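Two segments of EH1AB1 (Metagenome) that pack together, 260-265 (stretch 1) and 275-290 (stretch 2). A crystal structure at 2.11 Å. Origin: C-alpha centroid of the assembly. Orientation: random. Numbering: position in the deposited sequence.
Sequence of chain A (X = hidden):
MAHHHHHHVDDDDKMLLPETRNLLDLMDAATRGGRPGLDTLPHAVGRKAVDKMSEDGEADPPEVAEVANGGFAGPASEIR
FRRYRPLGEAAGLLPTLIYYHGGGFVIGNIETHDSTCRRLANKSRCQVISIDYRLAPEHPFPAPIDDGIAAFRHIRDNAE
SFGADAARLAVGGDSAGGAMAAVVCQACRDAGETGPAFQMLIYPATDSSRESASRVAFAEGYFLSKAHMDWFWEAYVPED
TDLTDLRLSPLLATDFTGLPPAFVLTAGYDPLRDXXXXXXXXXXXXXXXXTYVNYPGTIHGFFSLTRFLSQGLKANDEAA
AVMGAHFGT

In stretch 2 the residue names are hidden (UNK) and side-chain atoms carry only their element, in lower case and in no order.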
# COMPACT_ATOMS: atom_id res chain seq x y z
N PRO A 260 8.55 11.92 6.64
CA PRO A 260 7.24 11.40 7.01
C PRO A 260 6.85 10.09 6.33
O PRO A 260 7.37 9.74 5.28
CB PRO A 260 6.26 12.49 6.59
CG PRO A 260 7.00 13.36 5.61
CD PRO A 260 8.48 13.14 5.82
N PRO A 261 5.89 9.33 6.92
CA PRO A 261 5.38 8.11 6.29
C PRO A 261 4.92 8.41 4.85
O PRO A 261 4.48 9.52 4.55
CB PRO A 261 4.21 7.70 7.19
CG PRO A 261 4.53 8.32 8.53
CD PRO A 261 5.26 9.61 8.21
N ALA A 262 5.04 7.42 3.98
CA ALA A 262 4.95 7.64 2.56
C ALA A 262 4.12 6.53 1.91
O ALA A 262 4.04 5.42 2.41
CB ALA A 262 6.35 7.68 1.98
N PHE A 263 3.49 6.91 0.79
CA PHE A 263 2.97 6.03 -0.22
C PHE A 263 3.73 6.35 -1.51
O PHE A 263 3.71 7.50 -1.94
CB PHE A 263 1.47 6.23 -0.37
CG PHE A 263 0.83 5.48 -1.50
CD1 PHE A 263 0.39 4.18 -1.33
CD2 PHE A 263 0.64 6.07 -2.73
CE1 PHE A 263 -0.21 3.48 -2.37
CE2 PHE A 263 0.05 5.37 -3.78
CZ PHE A 263 -0.39 4.09 -3.59
N VAL A 264 4.41 5.36 -2.09
CA VAL A 264 5.20 5.56 -3.32
C VAL A 264 4.67 4.59 -4.38
O VAL A 264 4.63 3.38 -4.18
CB VAL A 264 6.71 5.34 -3.06
CG1 VAL A 264 7.52 5.64 -4.30
CG2 VAL A 264 7.22 6.16 -1.88
N LEU A 265 4.22 5.15 -5.51
CA LEU A 265 3.65 4.38 -6.58
C LEU A 265 4.54 4.52 -7.82
O LEU A 265 4.95 5.64 -8.15
CB LEU A 265 2.23 4.89 -6.85
CG LEU A 265 1.46 4.14 -7.95
CD1 LEU A 265 -0.03 4.15 -7.66
CD2 LEU A 265 1.72 4.75 -9.32
N UNK A 275 13.87 4.85 -10.15
CA UNK A 275 14.26 5.85 -9.17
C UNK A 275 13.10 6.09 -8.18
O UNK A 275 13.34 6.51 -7.04
c UNK A 275 13.67 7.99 -10.48
o UNK A 275 13.99 10.17 -11.41
o UNK A 275 14.83 8.45 -12.49
c UNK A 275 14.75 7.11 -9.89
c UNK A 275 14.20 8.95 -11.54
N UNK A 276 11.86 5.82 -8.60
CA UNK A 276 10.73 5.85 -7.67
C UNK A 276 10.86 4.75 -6.63
O UNK A 276 10.77 4.99 -5.41
N UNK A 277 11.12 3.54 -7.12
CA UNK A 277 11.28 2.39 -6.24
C UNK A 277 12.49 2.61 -5.33
O UNK A 277 12.42 2.36 -4.11
c UNK A 277 11.44 -1.41 -7.02
n UNK A 277 11.63 -4.76 -5.58
n UNK A 277 11.36 -2.56 -6.14
c UNK A 277 11.43 1.10 -7.06
c UNK A 277 11.37 -0.14 -6.19
n UNK A 277 11.98 -4.06 -7.76
c UNK A 277 11.65 -3.80 -6.50
N UNK A 278 13.59 3.09 -5.91
CA UNK A 278 14.80 3.42 -5.14
C UNK A 278 14.47 4.33 -3.97
O UNK A 278 14.99 4.15 -2.87
c UNK A 278 15.84 4.04 -6.05
N UNK A 279 13.62 5.34 -4.20
CA UNK A 279 13.22 6.30 -3.15
C UNK A 279 12.48 5.58 -2.00
O UNK A 279 12.77 5.81 -0.81
c UNK A 279 11.42 8.97 -2.01
c UNK A 279 13.50 9.57 -2.98
c UNK A 279 11.46 10.10 -1.20
c UNK A 279 12.52 10.98 -1.30
c UNK A 279 12.43 8.70 -2.91
c UNK A 279 13.55 10.72 -2.19
c UNK A 279 12.40 7.45 -3.75
o UNK A 279 12.57 12.09 -0.51
N UNK A 280 11.56 4.69 -2.36
CA UNK A 280 10.83 3.88 -1.37
C UNK A 280 11.81 2.99 -0.59
O UNK A 280 11.70 2.85 0.62
c UNK A 280 9.77 3.05 -2.06
N UNK A 281 12.78 2.40 -1.31
CA UNK A 281 13.82 1.56 -0.70
C UNK A 281 14.59 2.35 0.37
O UNK A 281 14.82 1.84 1.46
c UNK A 281 14.77 0.99 -1.75
o UNK A 281 13.09 -0.63 -2.22
o UNK A 281 14.75 -0.39 -3.66
c UNK A 281 14.16 -0.10 -2.60
N UNK A 282 14.98 3.60 0.06
CA UNK A 282 15.74 4.43 1.00
C UNK A 282 14.86 4.77 2.21
O UNK A 282 15.35 4.76 3.37
c UNK A 282 18.72 5.58 -0.51
c UNK A 282 17.23 5.52 -0.81
n UNK A 282 20.15 8.10 -0.48
c UNK A 282 19.87 7.47 0.64
c UNK A 282 16.25 5.72 0.35
n UNK A 282 19.12 6.36 0.66
n UNK A 282 20.35 7.93 1.78
N UNK A 283 13.57 5.07 1.95
CA UNK A 283 12.64 5.35 3.04
C UNK A 283 12.53 4.11 3.94
O UNK A 283 12.64 4.22 5.15
c UNK A 283 11.34 8.25 2.92
c UNK A 283 11.22 7.16 1.86
c UNK A 283 11.28 5.77 2.48
c UNK A 283 9.95 7.33 1.04
N UNK A 284 12.35 2.93 3.34
CA UNK A 284 12.14 1.69 4.12
C UNK A 284 13.38 1.42 4.99
O UNK A 284 13.27 1.15 6.19
c UNK A 284 11.80 0.51 3.19
c UNK A 284 10.17 -0.06 1.32
c UNK A 284 10.39 0.67 2.62
c UNK A 284 11.95 -0.84 3.89
N UNK A 285 14.55 1.52 4.37
CA UNK A 285 15.81 1.19 5.01
C UNK A 285 16.12 2.16 6.16
O UNK A 285 16.78 1.77 7.11
c UNK A 285 16.86 -0.32 3.28
o UNK A 285 18.09 0.18 1.30
o UNK A 285 16.21 -0.99 1.08
c UNK A 285 16.90 1.05 3.94
c UNK A 285 17.07 -0.38 1.78
N UNK A 286 15.61 3.40 6.09
CA UNK A 286 15.76 4.38 7.15
C UNK A 286 14.72 4.19 8.26
O UNK A 286 14.66 4.97 9.19
c UNK A 286 15.65 5.77 6.58
N UNK A 287 13.87 3.16 8.16
CA UNK A 287 12.90 2.86 9.21
C UNK A 287 11.68 3.77 9.15
O UNK A 287 11.04 4.02 10.16
N UNK A 288 11.36 4.28 7.96
CA UNK A 288 10.15 5.07 7.76
C UNK A 288 9.02 4.11 7.34
O UNK A 288 9.25 3.22 6.52
c UNK A 288 11.54 7.74 8.36
c UNK A 288 10.38 6.17 6.70
c UNK A 288 9.11 7.00 6.49
c UNK A 288 11.59 7.06 7.02
N UNK A 289 7.82 4.29 7.91
CA UNK A 289 6.65 3.58 7.45
C UNK A 289 6.42 3.95 5.98
O UNK A 289 6.17 5.10 5.65
c UNK A 289 5.40 3.88 8.28
c UNK A 289 2.90 3.45 8.60
c UNK A 289 2.96 3.01 10.05
n UNK A 289 1.75 3.40 10.82
c UNK A 289 4.16 3.11 7.83
N UNK A 290 6.53 2.95 5.10
CA UNK A 290 6.51 3.18 3.68
C UNK A 290 5.65 2.11 3.02
O UNK A 290 5.88 0.93 3.23
o UNK A 290 8.74 4.02 3.89
c UNK A 290 7.92 3.16 3.09
c UNK A 290 7.96 3.57 1.64

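Position 275 carries three carbons in a row, the third holding two oxygens, out of reach of stretch 1: Glu275, its carboxylate bonded elsewhere in the structure. Position 276 has no side-chain atoms, and its backbone O lies 3.5 Å from Val264 CG1; this is Gly276, and an ideal CB here would sit 4.5 Å from that same CG1. Position 277 shows three carbons, a nitrogen, then a carbon with two more nitrogens, pointing away: Arg277. At 278 a single carbon, out of reach, gives Ala278.

Position 279 has one carbon and a six-carbon ring bearing an oxygen. It points toward the strand but stays beyond contact distance, and is Tyr279. Position 280 is one carbon again, directed at the strand, its CB 4.0 Å from Val264 CB: Ala280, a small residue where the helix runs close, with its CA 6.2 Å from Val264 CA.

Position 281, two carbons with two oxygens on the second, is Asp281; 282, three carbons, a nitrogen and a carbon with two nitrogens, is Arg282. Neither reaches the strand. Position 283 has four carbons forked at the second, pointing toward stretch 1: Leu283, whose CD1 lies 3.7 Å from Ala262 CB and 4.2 Å from Val264 CG2, bridging two strand residues.

Position 284, four carbons forked at the first with one arm two carbons long, is Ile284, out of reach. So are 285, three carbons ending in two oxygens, Glu285, and 286, one carbon, Ala286. Position 287 has no side chain and a phi of 79°, which favours glycine: Gly287 is the first residue after the helix to leave helical phi/psi, in a Schellman motif closed by bonds from the N of 288 to Leu283 O and from Gly287 N to Ile284 O.

Position 288, four carbons forked at the first with one arm two carbons long, turns back toward stretch 1: Ile288, its CG2 3.5 Å from Pro260 O. Position 289, four carbons in a row ending in nitrogen, is Lys289; its CB is 4.1 Å from Pro261 CB, while the chain end leads away. Position 290, one carbon carrying an oxygen and a carbon, is Thr290, its CG2 4.4 Å from Val264 CG2 and its OG1 donating to Ile288 O at 2.8 Å.

The contact joins two modes. Helix and strand run nearly antiparallel, and Val264 meets small or apolar helix residues one turn apart or so. After the glycine turn the chain pairs with the strand in parallel, where Ala262 N donates to Lys289 O at 3.1 Å.

Stretch 2 (275-290) EGRAYADRLIEAGIKT
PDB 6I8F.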